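Local atomic coordinates of Molybdate/tungstate binding protein (Sporomusa ovata, PDB entry 1FR3), a protein that binds the oxyanions molybdate and tungstate as a hexamer, and probably serves molybdate homeostasis in the cell. Residues R6-A11 with T55-A60. Sequence-based numbering, arbitrary orientation.
Sequences RNKLEA and TALVKA. With WO4 (tungstate(VI)ion), chain M.
N7 faces V58 across two antiparallel strands, and the carbonyl O of V58 accepts two bonds from it. The backbone N of N7 comes in the carbonyl plane at 3.1 Å, while ND2 reaches the same V58 O from above that plane, 47° out of it. Followed outward, N7 CB packs 4.0 Å from V58 CB; CG lies beside the backbone N, and chi2 then turns the amide so that ND2 bonds to the V58 carbonyl and also passes A60 CA, whereas OD1 accepts from the backbone N of V35 of the second subunit. An asparagine suits this buried place because its amide both donates and accepts. The ladder continues through L9 and A56, another hydrogen-bonded pair, with A56 N 2.8 Å from L9 O; on the face of N7, apolar here, where L34 touches both, small A56 fits against larger L9. On the face of K8, its CB meets T55 CG2 at 3.7 Å and its methylenes run beside L57 CD1, while NZ bonds to the carbonyls of I3 and G5. Just before the first strand begins and just after the second ends, the chain holds tungstate: the backbone N atoms of R6 and A60 both donate to O4, the A60 bond nearly straight at 173°. K59 NZ, turned by the bend at chi4 (-68°), donates to O3 at 2.8 Å, and also bonds to T61 OG1, A37 O of the third subunit and T61 O of the fourth. A methionine in place of K59 would probably leave O3 and these acceptors without the NZ donor and weaken any charge attraction to the oxyanion. The residues flanking this pair of strands in the TOBE domain thus bring two backbone amides and a lysine amine to one tungstate, a site that S42 and T39 of the third subunit help to complete.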
loop_
_atom_site.group_PDB
_atom_site.type_symbol
_atom_site.label_atom_id
_atom_site.label_comp_id
_atom_site.label_asym_id
_atom_site.label_seq_id
_atom_site.Cartn_x
_atom_site.Cartn_y
_atom_site.Cartn_z
ATOM N N ARG A 6 -5.774 -11.226 -3.327
ATOM C CA ARG A 6 -7.080 -11.833 -3.503
ATOM C C ARG A 6 -8.008 -11.220 -4.530
ATOM O O ARG A 6 -8.912 -11.933 -4.984
ATOM C CB ARG A 6 -7.815 -11.855 -2.152
ATOM C CG ARG A 6 -7.153 -12.712 -1.087
ATOM C CD ARG A 6 -7.341 -14.199 -1.352
ATOM N NE ARG A 6 -6.329 -14.731 -2.263
ATOM C CZ ARG A 6 -6.363 -15.935 -2.818
ATOM N NH1 ARG A 6 -7.379 -16.761 -2.575
ATOM N NH2 ARG A 6 -5.394 -16.333 -3.628
ATOM N N ASN A 7 -7.806 -9.956 -4.905
ATOM C CA ASN A 7 -8.784 -9.371 -5.829
ATOM C C ASN A 7 -8.315 -9.391 -7.263
ATOM O O ASN A 7 -7.345 -8.697 -7.579
ATOM C CB ASN A 7 -9.091 -7.939 -5.355
ATOM C CG ASN A 7 -9.634 -8.005 -3.934
ATOM O OD1 ASN A 7 -10.786 -8.406 -3.755
ATOM N ND2 ASN A 7 -8.819 -7.654 -2.954
ATOM N N LYS A 8 -9.005 -10.128 -8.119
ATOM C CA LYS A 8 -8.711 -10.201 -9.533
ATOM C C LYS A 8 -9.935 -9.709 -10.319
ATOM O O LYS A 8 -11.030 -10.250 -10.120
ATOM C CB LYS A 8 -8.385 -11.619 -10.008
ATOM C CG LYS A 8 -7.023 -12.161 -9.647
ATOM C CD LYS A 8 -6.958 -12.789 -8.263
ATOM C CE LYS A 8 -5.735 -13.695 -8.163
ATOM N NZ LYS A 8 -5.613 -14.301 -6.806
ATOM N N LEU A 9 -9.740 -8.709 -11.168
ATOM C CA LEU A 9 -10.837 -8.206 -11.993
ATOM C C LEU A 9 -10.443 -8.319 -13.467
ATOM O O LEU A 9 -9.474 -7.672 -13.880
ATOM C CB LEU A 9 -11.193 -6.765 -11.647
ATOM C CG LEU A 9 -11.524 -6.465 -10.181
ATOM C CD1 LEU A 9 -11.559 -4.959 -9.961
ATOM C CD2 LEU A 9 -12.865 -7.075 -9.792
ATOM N N GLU A 10 -11.158 -9.128 -14.234
ATOM C CA GLU A 10 -10.855 -9.284 -15.656
ATOM C C GLU A 10 -11.388 -8.077 -16.422
ATOM O O GLU A 10 -12.600 -7.931 -16.587
ATOM C CB GLU A 10 -11.428 -10.595 -16.196
ATOM C CG GLU A 10 -10.825 -11.809 -15.491
ATOM C CD GLU A 10 -11.332 -13.124 -16.042
ATOM O OE1 GLU A 10 -12.209 -13.122 -16.934
ATOM O OE2 GLU A 10 -10.859 -14.185 -15.590
ATOM N N ALA A 11 -10.483 -7.210 -16.854
ATOM C CA ALA A 11 -10.859 -5.955 -17.487
ATOM C C ALA A 11 -10.252 -5.735 -18.862
ATOM O O ALA A 11 -9.522 -6.578 -19.384
ATOM C CB ALA A 11 -10.397 -4.832 -16.551
ATOM N N THR A 55 -5.844 -8.416 -16.263
ATOM C CA THR A 55 -6.409 -8.652 -14.939
ATOM C C THR A 55 -5.933 -7.544 -14.006
ATOM O O THR A 55 -4.726 -7.349 -13.830
ATOM C CB THR A 55 -6.053 -10.036 -14.370
ATOM O OG1 THR A 55 -6.628 -11.042 -15.217
ATOM C CG2 THR A 55 -6.595 -10.195 -12.956
ATOM N N ALA A 56 -6.871 -6.799 -13.426
ATOM C CA ALA A 56 -6.517 -5.796 -12.420
ATOM C C ALA A 56 -6.345 -6.594 -11.119
ATOM O O ALA A 56 -7.183 -7.468 -10.848
ATOM C CB ALA A 56 -7.560 -4.715 -12.294
ATOM N N LEU A 57 -5.279 -6.350 -10.376
ATOM C CA LEU A 57 -4.981 -7.101 -9.167
ATOM C C LEU A 57 -4.825 -6.206 -7.946
ATOM O O LEU A 57 -4.041 -5.253 -7.973
ATOM C CB LEU A 57 -3.675 -7.881 -9.379
ATOM C CG LEU A 57 -3.164 -8.692 -8.184
ATOM C CD1 LEU A 57 -4.027 -9.921 -7.968
ATOM C CD2 LEU A 57 -1.700 -9.065 -8.380
ATOM N N VAL A 58 -5.504 -6.534 -6.846
ATOM C CA VAL A 58 -5.385 -5.735 -5.632
ATOM C C VAL A 58 -5.203 -6.615 -4.394
ATOM O O VAL A 58 -5.986 -7.547 -4.196
ATOM C CB VAL A 58 -6.620 -4.841 -5.425
ATOM C CG1 VAL A 58 -6.439 -3.961 -4.200
ATOM C CG2 VAL A 58 -6.879 -3.968 -6.650
ATOM N N LYS A 59 -4.219 -6.295 -3.561
ATOM C CA LYS A 59 -4.019 -7.068 -2.328
ATOM C C LYS A 59 -5.137 -6.786 -1.346
ATOM O O LYS A 59 -5.620 -5.655 -1.232
ATOM C CB LYS A 59 -2.658 -6.692 -1.736
ATOM C CG LYS A 59 -2.121 -7.706 -0.736
ATOM C CD LYS A 59 -0.734 -7.295 -0.241
ATOM C CE LYS A 59 -0.173 -8.348 0.714
ATOM N NZ LYS A 59 -0.967 -8.377 1.981
ATOM N N ALA A 60 -5.623 -7.811 -0.630
ATOM C CA ALA A 60 -6.716 -7.663 0.309
ATOM C C ALA A 60 -6.492 -6.578 1.357
ATOM O O ALA A 60 -7.422 -5.860 1.724
ATOM C CB ALA A 60 -7.015 -8.975 1.045
HETATM W W WO4 M . -3.417 -11.063 0.217
HETATM O O1 WO4 M . -3.918 -12.664 0.832
HETATM O O2 WO4 M . -1.887 -11.201 -0.635
HETATM O O3 WO4 M . -3.266 -9.983 1.555
HETATM O O4 WO4 M . -4.660 -10.445 -0.870
#